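Local coordinates for peptide ABC transporter, peptide-binding protein (Thermus thermophilus, PDB 2D5W) that binds oligopeptides, here crystallised with a pentapeptide, and probably hands them to a membrane transporter as the solute-binding component of a peptide ABC importer, at residues Asn323-Arg328 with Trp538-Pro543; Ala330-Leu335 with Lys368-Asp373; Asn336-Val341 with Gln349-Thr354. All blocks are in the same frame, centred on the assembly; numbering follows the deposited sequence.

Contact 1: residues Asn323-Arg328 with Trp538-Pro543; sequences NDKRTR and WAEELP
R328, in the first turn of helix 325-333, reaches across to E541 and L542 where helix 524-541 ends, the N-terminal turn of one helix on the C-terminal end of another in this family 5 solute-binding protein. The buried side of the contact is tight. R328 meets the backbone carbonyl of E541 side-on with two nitrogens: NH1 donates to E541 O at 2.8 Å and NE to the same oxygen at 3.1 Å, the latter nearly in line with the C=O bond. A weak third bond runs from NE to L542 O at 2.9 Å. L542 departs from helical phi/psi (phi 46°), and its CD1 packs 3.9 Å from R328 O. Positive charge on the guanidinium probably suits this carboxyl end of a helix. The more exposed side is looser and rests on charge. With CG of K325 set between its backbone N and carbonyl carbon (chi1 72°), the otherwise extended chain passes E541, its CD lying 3.4 Å from E541 OE1. At the far end K325 forms a salt bridge with E540, whose other oxygen, OE2, pairs with K368. K325 NZ sits 2.7 Å from E540 OE1, on the anti lone pair of that oxygen.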
ATOM      1  N   ASN A 323      15.737 -19.908  -2.950  1.00 11.55           N
ATOM      2  CA  ASN A 323      15.091 -20.442  -1.757  1.00 12.69           C
ATOM      3  C   ASN A 323      16.078 -20.681  -0.610  1.00 12.63           C
ATOM      4  O   ASN A 323      15.671 -20.990   0.511  1.00 16.36           O
ATOM      5  CB  ASN A 323      14.359 -21.741  -2.110  1.00 16.52           C
ATOM      6  CG  ASN A 323      15.264 -22.756  -2.793  1.00 17.52           C
ATOM      7  OD1 ASN A 323      15.990 -22.428  -3.734  1.00 20.63           O
ATOM      8  ND2 ASN A 323      15.213 -24.000  -2.329  1.00 22.25           N
ATOM      9  N   ASP A 324      17.372 -20.532  -0.888  1.00 11.58           N
ATOM     10  CA  ASP A 324      18.414 -20.724   0.123  1.00 11.21           C
ATOM     11  C   ASP A 324      18.827 -19.353   0.657  1.00 10.71           C
ATOM     12  O   ASP A 324      19.193 -18.472  -0.117  1.00 10.94           O
ATOM     13  CB  ASP A 324      19.621 -21.430  -0.507  1.00 12.71           C
ATOM     14  CG  ASP A 324      20.586 -21.980   0.525  1.00 14.41           C
ATOM     15  OD1 ASP A 324      21.117 -21.198   1.339  1.00 14.85           O
ATOM     16  OD2 ASP A 324      20.817 -23.208   0.520  1.00 16.95           O
ATOM     17  N   LYS A 325      18.779 -19.169   1.973  1.00 10.51           N
ATOM     18  CA  LYS A 325      19.136 -17.874   2.541  1.00 11.08           C
ATOM     19  C   LYS A 325      20.541 -17.422   2.158  1.00 10.18           C
ATOM     20  O   LYS A 325      20.798 -16.225   2.065  1.00 11.18           O
ATOM     21  CB  LYS A 325      18.996 -17.880   4.069  1.00 12.74           C
ATOM     22  CG  LYS A 325      20.053 -18.668   4.823  1.00 14.29           C
ATOM     23  CD  LYS A 325      19.883 -18.484   6.329  1.00 16.29           C
ATOM     24  CE  LYS A 325      20.909 -19.288   7.108  1.00 17.55           C
ATOM     25  NZ  LYS A 325      20.714 -19.150   8.579  1.00 21.40           N
ATOM     26  N   ARG A 326      21.451 -18.367   1.937  1.00 10.63           N
ATOM     27  CA  ARG A 326      22.816 -18.005   1.566  1.00 11.05           C
ATOM     28  C   ARG A 326      22.851 -17.215   0.260  1.00  9.97           C
ATOM     29  O   ARG A 326      23.666 -16.308   0.098  1.00 10.63           O
ATOM     30  CB  ARG A 326      23.686 -19.261   1.447  1.00 12.33           C
ATOM     31  CG  ARG A 326      23.983 -19.938   2.782  1.00 14.10           C
ATOM     32  CD  ARG A 326      24.728 -21.252   2.587  1.00 15.54           C
ATOM     33  NE  ARG A 326      23.897 -22.240   1.907  1.00 15.14           N
ATOM     34  CZ  ARG A 326      24.341 -23.402   1.439  1.00 15.39           C
ATOM     35  NH1 ARG A 326      23.502 -24.233   0.835  1.00 16.07           N
ATOM     36  NH2 ARG A 326      25.619 -23.731   1.569  1.00 17.01           N
ATOM     37  N   THR A 327      21.962 -17.552  -0.665  1.00 10.01           N
ATOM     38  CA  THR A 327      21.903 -16.854  -1.944  1.00 10.00           C
ATOM     39  C   THR A 327      21.421 -15.421  -1.748  1.00 10.01           C
ATOM     40  O   THR A 327      21.940 -14.485  -2.359  1.00 10.06           O
ATOM     41  CB  THR A 327      20.938 -17.556  -2.911  1.00  9.71           C
ATOM     42  OG1 THR A 327      21.287 -18.941  -3.001  1.00 10.26           O
ATOM     43  CG2 THR A 327      21.014 -16.928  -4.297  1.00 10.18           C
ATOM     44  N   ARG A 328      20.422 -15.255  -0.887  1.00 10.24           N
ATOM     45  CA  ARG A 328      19.861 -13.941  -0.622  1.00  9.32           C
ATOM     46  C   ARG A 328      20.867 -13.073   0.132  1.00  9.41           C
ATOM     47  O   ARG A 328      20.988 -11.873  -0.133  1.00  9.78           O
ATOM     48  CB  ARG A 328      18.538 -14.099   0.136  1.00  9.73           C
ATOM     49  CG  ARG A 328      17.564 -15.002  -0.629  1.00 10.37           C
ATOM     50  CD  ARG A 328      16.151 -14.957  -0.080  1.00 10.61           C
ATOM     51  NE  ARG A 328      16.023 -15.489   1.275  1.00 10.57           N
ATOM     52  CZ  ARG A 328      15.760 -16.757   1.575  1.00 10.47           C
ATOM     53  NH1 ARG A 328      15.657 -17.125   2.846  1.00 11.28           N
ATOM     54  NH2 ARG A 328      15.599 -17.662   0.619  1.00 10.64           N
ATOM     55  N   TRP A 538      14.003 -12.428  10.875  1.00 10.04           N
ATOM     56  CA  TRP A 538      13.788 -11.919   9.526  1.00  9.09           C
ATOM     57  C   TRP A 538      15.117 -11.512   8.881  1.00  9.31           C
ATOM     58  O   TRP A 538      15.394 -11.858   7.731  1.00 10.41           O
ATOM     59  CB  TRP A 538      12.845 -10.711   9.588  1.00  9.20           C
ATOM     60  CG  TRP A 538      12.413 -10.163   8.254  1.00  8.80           C
ATOM     61  CD1 TRP A 538      11.251 -10.437   7.591  1.00  9.18           C
ATOM     62  CD2 TRP A 538      13.140  -9.246   7.427  1.00  9.13           C
ATOM     63  NE1 TRP A 538      11.205  -9.745   6.403  1.00  9.59           N
ATOM     64  CE2 TRP A 538      12.355  -9.007   6.277  1.00  8.99           C
ATOM     65  CE3 TRP A 538      14.380  -8.600   7.547  1.00  9.40           C
ATOM     66  CZ2 TRP A 538      12.769  -8.151   5.250  1.00  9.46           C
ATOM     67  CZ3 TRP A 538      14.791  -7.749   6.525  1.00 10.11           C
ATOM     68  CH2 TRP A 538      13.987  -7.534   5.392  1.00 10.62           C
ATOM     69  N   ALA A 539      15.941 -10.784   9.630  1.00  9.96           N
ATOM     70  CA  ALA A 539      17.223 -10.319   9.112  1.00 10.42           C
ATOM     71  C   ALA A 539      18.198 -11.452   8.809  1.00  9.91           C
ATOM     72  O   ALA A 539      19.010 -11.344   7.892  1.00 10.45           O
ATOM     73  CB  ALA A 539      17.854  -9.327  10.082  1.00 10.99           C
ATOM     74  N   GLU A 540      18.131 -12.536   9.572  1.00 10.39           N
ATOM     75  CA  GLU A 540      19.027 -13.656   9.311  1.00 11.46           C
ATOM     76  C   GLU A 540      18.637 -14.378   8.026  1.00 12.03           C
ATOM     77  O   GLU A 540      19.501 -14.835   7.277  1.00 13.01           O
ATOM     78  CB  GLU A 540      19.005 -14.652  10.475  1.00 13.49           C
ATOM     79  CG  GLU A 540      19.725 -15.967  10.168  1.00 16.52           C
ATOM     80  CD  GLU A 540      21.181 -15.775   9.757  1.00 18.25           C
ATOM     81  OE1 GLU A 540      21.747 -16.693   9.125  1.00 19.64           O
ATOM     82  OE2 GLU A 540      21.767 -14.718  10.071  1.00 19.65           O
ATOM     83  N   GLU A 541      17.335 -14.460   7.767  1.00 11.45           N
ATOM     84  CA  GLU A 541      16.815 -15.165   6.600  1.00 11.43           C
ATOM     85  C   GLU A 541      16.648 -14.336   5.322  1.00 10.55           C
ATOM     86  O   GLU A 541      16.621 -14.893   4.223  1.00 10.96           O
ATOM     87  CB  GLU A 541      15.474 -15.803   6.969  1.00 12.87           C
ATOM     88  CG  GLU A 541      15.536 -16.690   8.205  1.00 17.07           C
ATOM     89  CD  GLU A 541      15.655 -18.159   7.863  1.00 22.45           C
ATOM     90  OE1 GLU A 541      16.558 -18.523   7.082  1.00 20.09           O
ATOM     91  OE2 GLU A 541      14.842 -18.953   8.380  1.00 25.64           O
ATOM     92  N   LEU A 542      16.524 -13.019   5.468  1.00  9.78           N
ATOM     93  CA  LEU A 542      16.350 -12.119   4.323  1.00  9.49           C
ATOM     94  C   LEU A 542      15.318 -12.588   3.291  1.00  9.68           C
ATOM     95  O   LEU A 542      15.644 -12.792   2.117  1.00 10.17           O
ATOM     96  CB  LEU A 542      17.689 -11.879   3.618  1.00 10.50           C
ATOM     97  CG  LEU A 542      18.766 -11.114   4.389  1.00 10.37           C
ATOM     98  CD1 LEU A 542      20.022 -11.049   3.533  1.00 11.36           C
ATOM     99  CD2 LEU A 542      18.278  -9.713   4.741  1.00 10.74           C
ATOM    100  N   PRO A 543      14.054 -12.767   3.711  1.00  9.39           N
ATOM    101  CA  PRO A 543      13.035 -13.207   2.748  1.00  9.63           C
ATOM    102  C   PRO A 543      12.878 -12.179   1.625  1.00  9.05           C
ATOM    103  O   PRO A 543      12.435 -12.503   0.525  1.00  9.97           O
ATOM    104  CB  PRO A 543      11.783 -13.365   3.609  1.00 10.49           C
ATOM    105  CG  PRO A 543      12.021 -12.431   4.759  1.00 10.50           C
ATOM    106  CD  PRO A 543      13.484 -12.614   5.062  1.00  9.74           C
TER

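Contact 2: residues Ala330-Leu335 with Lys368-Asp373; sequences AILHAL and KKYEFD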
ATOM      1  N   ALA A 330      24.106 -13.422  -0.085  1.00 10.28           N
ATOM      2  CA  ALA A 330      25.155 -13.121  -1.055  1.00 10.14           C
ATOM      3  C   ALA A 330      24.763 -11.918  -1.902  1.00 10.42           C
ATOM      4  O   ALA A 330      25.558 -10.998  -2.100  1.00 11.36           O
ATOM      5  CB  ALA A 330      25.405 -14.332  -1.951  1.00 11.16           C
ATOM      6  N   ILE A 331      23.536 -11.926  -2.409  1.00  9.79           N
ATOM      7  CA  ILE A 331      23.077 -10.817  -3.230  1.00 10.18           C
ATOM      8  C   ILE A 331      23.116  -9.508  -2.446  1.00  9.58           C
ATOM      9  O   ILE A 331      23.587  -8.493  -2.959  1.00 10.02           O
ATOM     10  CB  ILE A 331      21.644 -11.063  -3.764  1.00  9.91           C
ATOM     11  CG1 ILE A 331      21.654 -12.235  -4.754  1.00 10.43           C
ATOM     12  CG2 ILE A 331      21.113  -9.800  -4.449  1.00 10.56           C
ATOM     13  CD1 ILE A 331      20.270 -12.678  -5.205  1.00 12.56           C
ATOM     14  N   LEU A 332      22.647  -9.527  -1.200  1.00  9.43           N
ATOM     15  CA  LEU A 332      22.640  -8.297  -0.414  1.00  9.49           C
ATOM     16  C   LEU A 332      24.052  -7.761  -0.175  1.00  9.84           C
ATOM     17  O   LEU A 332      24.268  -6.546  -0.194  1.00 10.10           O
ATOM     18  CB  LEU A 332      21.907  -8.504   0.919  1.00  9.84           C
ATOM     19  CG  LEU A 332      21.575  -7.214   1.686  1.00  9.09           C
ATOM     20  CD1 LEU A 332      20.823  -6.243   0.776  1.00 10.84           C
ATOM     21  CD2 LEU A 332      20.747  -7.540   2.921  1.00 10.36           C
ATOM     22  N   HIS A 333      25.011  -8.658   0.054  1.00 10.07           N
ATOM     23  CA  HIS A 333      26.400  -8.240   0.260  1.00 10.55           C
ATOM     24  C   HIS A 333      26.956  -7.596  -1.011  1.00 10.39           C
ATOM     25  O   HIS A 333      27.938  -6.851  -0.960  1.00 11.53           O
ATOM     26  CB  HIS A 333      27.293  -9.435   0.630  1.00 11.35           C
ATOM     27  CG  HIS A 333      27.280  -9.787   2.086  1.00 11.41           C
ATOM     28  ND1 HIS A 333      27.576  -8.879   3.079  1.00 12.40           N
ATOM     29  CD2 HIS A 333      27.061 -10.969   2.712  1.00 11.82           C
ATOM     30  CE1 HIS A 333      27.544  -9.487   4.254  1.00 12.28           C
ATOM     31  NE2 HIS A 333      27.235 -10.756   4.057  1.00 12.89           N
ATOM     32  N   ALA A 334      26.333  -7.890  -2.151  1.00  9.48           N
ATOM     33  CA  ALA A 334      26.774  -7.337  -3.428  1.00 10.38           C
ATOM     34  C   ALA A 334      26.056  -6.041  -3.797  1.00 10.75           C
ATOM     35  O   ALA A 334      26.361  -5.434  -4.820  1.00 11.78           O
ATOM     36  CB  ALA A 334      26.589  -8.369  -4.532  1.00 10.92           C
ATOM     37  N   LEU A 335      25.091  -5.628  -2.978  1.00 10.37           N
ATOM     38  CA  LEU A 335      24.359  -4.388  -3.227  1.00  9.99           C
ATOM     39  C   LEU A 335      24.990  -3.297  -2.369  1.00 10.04           C
ATOM     40  O   LEU A 335      24.924  -3.346  -1.140  1.00 10.74           O
ATOM     41  CB  LEU A 335      22.879  -4.548  -2.862  1.00 10.18           C
ATOM     42  CG  LEU A 335      22.118  -5.686  -3.551  1.00  9.80           C
ATOM     43  CD1 LEU A 335      20.633  -5.557  -3.244  1.00 11.01           C
ATOM     44  CD2 LEU A 335      22.345  -5.641  -5.057  1.00 10.59           C
ATOM     45  N   LYS A 368      20.776  -7.957  12.455  1.00 11.96           N
ATOM     46  CA  LYS A 368      21.975  -8.244  11.676  1.00 12.49           C
ATOM     47  C   LYS A 368      22.029  -7.372  10.421  1.00 13.12           C
ATOM     48  O   LYS A 368      21.025  -7.211   9.725  1.00 12.77           O
ATOM     49  CB  LYS A 368      21.976  -9.724  11.288  1.00 12.56           C
ATOM     50  CG  LYS A 368      23.156 -10.178  10.447  1.00 14.25           C
ATOM     51  CD  LYS A 368      23.058 -11.674  10.181  1.00 15.82           C
ATOM     52  CE  LYS A 368      24.195 -12.165   9.307  1.00 15.69           C
ATOM     53  NZ  LYS A 368      24.096 -13.633   9.077  1.00 19.90           N
ATOM     54  N   LYS A 369      23.204  -6.813  10.137  1.00 12.95           N
ATOM     55  CA  LYS A 369      23.394  -5.961   8.967  1.00 13.88           C
ATOM     56  C   LYS A 369      24.330  -6.621   7.959  1.00 13.03           C
ATOM     57  O   LYS A 369      25.310  -7.270   8.336  1.00 15.55           O
ATOM     58  CB  LYS A 369      23.982  -4.608   9.379  1.00 14.77           C
ATOM     59  CG  LYS A 369      23.123  -3.807  10.343  1.00 17.08           C
ATOM     60  CD  LYS A 369      23.803  -2.495  10.702  1.00 21.17           C
ATOM     61  CE  LYS A 369      22.994  -1.708  11.720  1.00 22.78           C
ATOM     62  NZ  LYS A 369      23.675  -0.442  12.103  1.00 25.64           N
ATOM     63  N   TYR A 370      24.028  -6.445   6.678  1.00 11.20           N
ATOM     64  CA  TYR A 370      24.839  -7.015   5.610  1.00 11.93           C
ATOM     65  C   TYR A 370      25.559  -5.907   4.857  1.00 11.96           C
ATOM     66  O   TYR A 370      24.998  -5.277   3.960  1.00 12.65           O
ATOM     67  CB  TYR A 370      23.948  -7.808   4.658  1.00 11.76           C
ATOM     68  CG  TYR A 370      23.291  -8.997   5.316  1.00 10.82           C
ATOM     69  CD1 TYR A 370      23.866 -10.265   5.245  1.00 12.66           C
ATOM     70  CD2 TYR A 370      22.097  -8.854   6.024  1.00 10.79           C
ATOM     71  CE1 TYR A 370      23.271 -11.361   5.855  1.00 11.46           C
ATOM     72  CE2 TYR A 370      21.491  -9.945   6.642  1.00 10.95           C
ATOM     73  CZ  TYR A 370      22.083 -11.195   6.553  1.00 11.52           C
ATOM     74  OH  TYR A 370      21.479 -12.281   7.143  1.00 12.07           O
ATOM     75  N   GLU A 371      26.813  -5.678   5.225  1.00 12.14           N
ATOM     76  CA  GLU A 371      27.604  -4.633   4.593  1.00 11.87           C
ATOM     77  C   GLU A 371      27.987  -5.002   3.165  1.00 10.75           C
ATOM     78  O   GLU A 371      27.954  -6.170   2.782  1.00 11.71           O
ATOM     79  CB  GLU A 371      28.873  -4.358   5.414  1.00 13.71           C
ATOM     80  CG  GLU A 371      29.989  -5.395   5.257  1.00 16.05           C
ATOM     81  CD  GLU A 371      29.779  -6.666   6.063  1.00 17.59           C
ATOM     82  OE1 GLU A 371      28.683  -6.863   6.630  1.00 18.22           O
ATOM     83  OE2 GLU A 371      30.724  -7.480   6.125  1.00 19.01           O
ATOM     84  N   PHE A 372      28.339  -3.992   2.378  1.00 11.82           N
ATOM     85  CA  PHE A 372      28.757  -4.214   1.003  1.00 11.84           C
ATOM     86  C   PHE A 372      30.121  -4.897   1.033  1.00 12.44           C
ATOM     87  O   PHE A 372      31.095  -4.328   1.524  1.00 13.53           O
ATOM     88  CB  PHE A 372      28.854  -2.879   0.266  1.00 12.24           C
ATOM     89  CG  PHE A 372      29.340  -3.003  -1.149  1.00 11.34           C
ATOM     90  CD1 PHE A 372      28.667  -3.807  -2.061  1.00 11.37           C
ATOM     91  CD2 PHE A 372      30.472  -2.317  -1.569  1.00 12.40           C
ATOM     92  CE1 PHE A 372      29.115  -3.927  -3.373  1.00 11.77           C
ATOM     93  CE2 PHE A 372      30.929  -2.430  -2.880  1.00 12.65           C
ATOM     94  CZ  PHE A 372      30.250  -3.237  -3.784  1.00 13.26           C
ATOM     95  N   ASP A 373      30.180  -6.123   0.524  1.00 12.56           N
ATOM     96  CA  ASP A 373      31.427  -6.887   0.496  1.00 13.31           C
ATOM     97  C   ASP A 373      31.325  -7.966  -0.574  1.00 12.73           C
ATOM     98  O   ASP A 373      30.738  -9.028  -0.348  1.00 12.38           O
ATOM     99  CB  ASP A 373      31.677  -7.546   1.853  1.00 14.63           C
ATOM    100  CG  ASP A 373      33.057  -8.172   1.953  1.00 16.16           C
ATOM    101  OD1 ASP A 373      33.565  -8.681   0.934  1.00 18.17           O
ATOM    102  OD2 ASP A 373      33.630  -8.164   3.062  1.00 18.22           O
TER
HETATM  103  O   HOH W   1      24.623  -3.952   1.505  1.00 11.72           O
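The end of helix 325-333 meets the loop that leads into helix 374-383, and H333 and Y370 carry much of the junction. With H333 CG anti to the carbonyl carbon (chi1 -84°), the imidazole lies beside the loop and is held through ND1, which donates to E371 O at 2.8 Å in a nearly straight bond (173°) lying in both the ring plane and the carbonyl plane. This bond probably helps hold the ring's rotation. Y370 CB lies over one face of the imidazole, and the tyrosine ring turns an edge to it in an offset edge-to-face pair, centroids 5.4 Å apart and planes at 67°. An alanine in place of H333 would probably leave E371 O without this donor and open a gap beside Y370. Y370 also packs on L332, CD2 to CD2 at 3.6 Å, the two side chains crossing at about a right angle. The backbone joins in as D373 N donates to H333 O at 2.8 Å; the F372 ring comes to the same oxygen, CD1 at 3.3 Å. Water 1 bridges L335 O and Y370 O. D373 caps helix 374-383 through K376 N, while Y370 OH bonds to A539 O of helix 524-541. L332 and L335 rest on strand 544-557, and A334 packs against helix 416-431.

Contact 3: residues Asn336-Val341 with Gln349-Thr354; sequences NREGLV and QPVAHT
V351 pushes its two methyl groups against R337 and V341, one turn apart on helix 337-345 and both pointing toward it, and these three side chains make most of the contact. Its CG1, anti to the backbone N (chi1 173°), lies over one face of the R337 guanidinium, offset toward the rim and 3.6 Å from NH2. The other methyl, CG2, packs 3.8 Å from V341 CG2 and also comes 3.4 Å from E338 OE2. V341 closes on the backbone as well, its CB only 3.3 Å from Q349 O, a buried oxygen that has no polar partner in the model. At the other end R337 turns polar. Its NH2 lies 2.8 Å from A352 O and donates to P546 O, while NH1 bonds to Y370 O and to water 2. That water sits in the guanidinium plane and in the plane of the H353 ring, which stands at 90° to the guanidinium, and it is 2.7 Å from H353 ND1. On the exposed side, water 3 joins E338 OE2 to V351 N. P350 and A352 pair by backbone hydrogen bonds with strand 544-557, R337 reaches the same strand, and helix 416-431 packs against N336 and L340.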
ATOM      1  N   ASN A 336      25.619  -2.317  -3.009  1.00  9.71           N
ATOM      2  CA  ASN A 336      26.259  -1.243  -2.265  1.00 10.36           C
ATOM      3  C   ASN A 336      25.212  -0.215  -1.866  1.00  9.67           C
ATOM      4  O   ASN A 336      25.160   0.893  -2.403  1.00 10.42           O
ATOM      5  CB  ASN A 336      27.352  -0.587  -3.105  1.00 11.53           C
ATOM      6  CG  ASN A 336      28.187   0.379  -2.302  1.00 11.64           C
ATOM      7  OD1 ASN A 336      27.963   0.562  -1.103  1.00 12.03           O
ATOM      8  ND2 ASN A 336      29.160   1.004  -2.953  1.00 13.68           N
ATOM      9  N   ARG A 337      24.381  -0.599  -0.904  1.00  9.66           N
ATOM     10  CA  ARG A 337      23.302   0.254  -0.430  1.00 10.14           C
ATOM     11  C   ARG A 337      23.782   1.542   0.223  1.00 10.16           C
ATOM     12  O   ARG A 337      23.223   2.612  -0.023  1.00 10.40           O
ATOM     13  CB  ARG A 337      22.411  -0.535   0.534  1.00  9.96           C
ATOM     14  CG  ARG A 337      21.745  -1.743  -0.115  1.00  9.91           C
ATOM     15  CD  ARG A 337      20.965  -2.553   0.900  1.00 10.12           C
ATOM     16  NE  ARG A 337      21.851  -3.142   1.898  1.00  9.58           N
ATOM     17  CZ  ARG A 337      21.463  -3.531   3.108  1.00  9.46           C
ATOM     18  NH1 ARG A 337      22.341  -4.055   3.949  1.00 10.02           N
ATOM     19  NH2 ARG A 337      20.199  -3.392   3.484  1.00  9.68           N
ATOM     20  N   GLU A 338      24.811   1.455   1.056  1.00 11.10           N
ATOM     21  CA  GLU A 338      25.313   2.660   1.698  1.00 11.76           C
ATOM     22  C   GLU A 338      25.880   3.611   0.647  1.00 11.24           C
ATOM     23  O   GLU A 338      25.686   4.822   0.734  1.00 11.30           O
ATOM     24  CB  GLU A 338      26.382   2.324   2.740  1.00 14.61           C
ATOM     25  CG  GLU A 338      26.911   3.551   3.476  1.00 17.70           C
ATOM     26  CD  GLU A 338      25.837   4.290   4.262  1.00 19.26           C
ATOM     27  OE1 GLU A 338      26.044   5.483   4.568  1.00 21.82           O
ATOM     28  OE2 GLU A 338      24.793   3.686   4.590  1.00 18.52           O
ATOM     29  N   GLY A 339      26.574   3.066  -0.348  1.00 10.77           N
ATOM     30  CA  GLY A 339      27.124   3.907  -1.396  1.00 11.62           C
ATOM     31  C   GLY A 339      26.006   4.562  -2.186  1.00 10.49           C
ATOM     32  O   GLY A 339      26.096   5.728  -2.569  1.00 12.06           O
ATOM     33  N   LEU A 340      24.941   3.804  -2.423  1.00 10.85           N
ATOM     34  CA  LEU A 340      23.789   4.295  -3.166  1.00 11.39           C
ATOM     35  C   LEU A 340      23.078   5.437  -2.446  1.00 10.00           C
ATOM     36  O   LEU A 340      22.851   6.495  -3.030  1.00 10.36           O
ATOM     37  CB  LEU A 340      22.801   3.148  -3.407  1.00 12.98           C
ATOM     38  CG  LEU A 340      21.562   3.372  -4.278  1.00 14.47           C
ATOM     39  CD1 LEU A 340      20.555   4.291  -3.601  1.00 15.63           C
ATOM     40  CD2 LEU A 340      22.011   3.907  -5.607  1.00 21.17           C
ATOM     41  N   VAL A 341      22.725   5.244  -1.177  1.00  9.96           N
ATOM     42  CA  VAL A 341      22.011   6.310  -0.482  1.00 10.06           C
ATOM     43  C   VAL A 341      22.869   7.555  -0.290  1.00 10.34           C
ATOM     44  O   VAL A 341      22.352   8.670  -0.284  1.00 11.11           O
ATOM     45  CB  VAL A 341      21.422   5.847   0.889  1.00 10.85           C
ATOM     46  CG1 VAL A 341      20.486   4.662   0.675  1.00 11.37           C
ATOM     47  CG2 VAL A 341      22.526   5.508   1.867  1.00 11.97           C
ATOM     48  N   GLN A 349      17.990   9.389   3.203  1.00 11.15           N
ATOM     49  CA  GLN A 349      17.042   8.271   3.216  1.00 10.57           C
ATOM     50  C   GLN A 349      18.023   7.157   3.560  1.00 11.66           C
ATOM     51  O   GLN A 349      18.809   6.722   2.717  1.00 12.96           O
ATOM     52  CB  GLN A 349      16.381   8.067   1.851  1.00 10.52           C
ATOM     53  CG  GLN A 349      15.293   9.107   1.590  1.00 10.21           C
ATOM     54  CD  GLN A 349      14.416   8.803   0.390  1.00  9.34           C
ATOM     55  OE1 GLN A 349      13.203   9.017   0.428  1.00  9.91           O
ATOM     56  NE2 GLN A 349      15.025   8.322  -0.690  1.00  9.27           N
ATOM     57  N   PRO A 350      18.006   6.701   4.821  1.00 11.23           N
ATOM     58  CA  PRO A 350      18.904   5.656   5.315  1.00 10.93           C
ATOM     59  C   PRO A 350      18.688   4.231   4.863  1.00 11.10           C
ATOM     60  O   PRO A 350      17.566   3.807   4.599  1.00  9.37           O
ATOM     61  CB  PRO A 350      18.758   5.783   6.823  1.00 12.32           C
ATOM     62  CG  PRO A 350      17.289   6.054   6.959  1.00 13.22           C
ATOM     63  CD  PRO A 350      17.035   7.084   5.867  1.00 12.47           C
ATOM     64  N   VAL A 351      19.789   3.490   4.797  1.00 10.40           N
ATOM     65  CA  VAL A 351      19.741   2.088   4.439  1.00 10.12           C
ATOM     66  C   VAL A 351      18.867   1.398   5.484  1.00  9.75           C
ATOM     67  O   VAL A 351      18.956   1.702   6.681  1.00 10.48           O
ATOM     68  CB  VAL A 351      21.155   1.467   4.463  1.00  9.71           C
ATOM     69  CG1 VAL A 351      21.069  -0.037   4.255  1.00 10.15           C
ATOM     70  CG2 VAL A 351      22.018   2.103   3.382  1.00 10.50           C
ATOM     71  N   ALA A 352      18.017   0.491   5.018  1.00  9.58           N
ATOM     72  CA  ALA A 352      17.116  -0.265   5.878  1.00  9.09           C
ATOM     73  C   ALA A 352      17.656  -1.679   6.059  1.00  9.92           C
ATOM     74  O   ALA A 352      18.217  -2.257   5.124  1.00  9.49           O
ATOM     75  CB  ALA A 352      15.731  -0.317   5.253  1.00  9.32           C
ATOM     76  N   HIS A 353      17.467  -2.231   7.257  1.00  9.03           N
ATOM     77  CA  HIS A 353      17.934  -3.579   7.579  1.00  8.98           C
ATOM     78  C   HIS A 353      16.782  -4.465   8.039  1.00  9.50           C
ATOM     79  O   HIS A 353      16.962  -5.659   8.291  1.00  9.62           O
ATOM     80  CB  HIS A 353      18.994  -3.504   8.677  1.00 10.42           C
ATOM     81  CG  HIS A 353      20.144  -2.614   8.334  1.00 10.05           C
ATOM     82  ND1 HIS A 353      21.084  -2.949   7.383  1.00 11.09           N
ATOM     83  CD2 HIS A 353      20.482  -1.382   8.779  1.00 11.83           C
ATOM     84  CE1 HIS A 353      21.951  -1.960   7.258  1.00 12.40           C
ATOM     85  NE2 HIS A 353      21.607  -0.996   8.094  1.00 12.06           N
ATOM     86  N   THR A 354      15.603  -3.859   8.152  1.00  9.21           N
ATOM     87  CA  THR A 354      14.384  -4.543   8.571  1.00  9.06           C
ATOM     88  C   THR A 354      13.231  -3.967   7.740  1.00  9.35           C
ATOM     89  O   THR A 354      13.447  -3.031   6.971  1.00 10.15           O
ATOM     90  CB  THR A 354      14.148  -4.341  10.086  1.00  9.14           C
ATOM     91  OG1 THR A 354      12.954  -5.019  10.479  1.00 10.34           O
ATOM     92  CG2 THR A 354      14.041  -2.866  10.428  1.00  9.97           C
TER
HETATM   93  O   HOH W   2      21.285  -5.365   6.248  1.00 11.54           O
HETATM   94  O   HOH W   3      22.314   4.699   5.793  1.00 12.48           O

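How the contacts relate
The three contacts lie in one region of the fold, on the same side of the chain's centre. Contacts 2 and 3 have centres about 10 Å apart, contacts 1 and 2 about 11 Å, and contacts 1 and 3 about 18 Å. Along the chain contact 1 spans the others and contact 2 spans contact 3. Helix 325-333 serves contact 1 at its start and contact 2 at its end, and helix 337-345 follows directly with contact 3. L542 packs on Y370 between contacts 1 and 2, W538 on H353 and T354 between contacts 1 and 3, and F372 on N336 between contacts 2 and 3. Together they tie two consecutive helices and the long loop after them to helix 524-541 and strand 544-557, much later in the sequence.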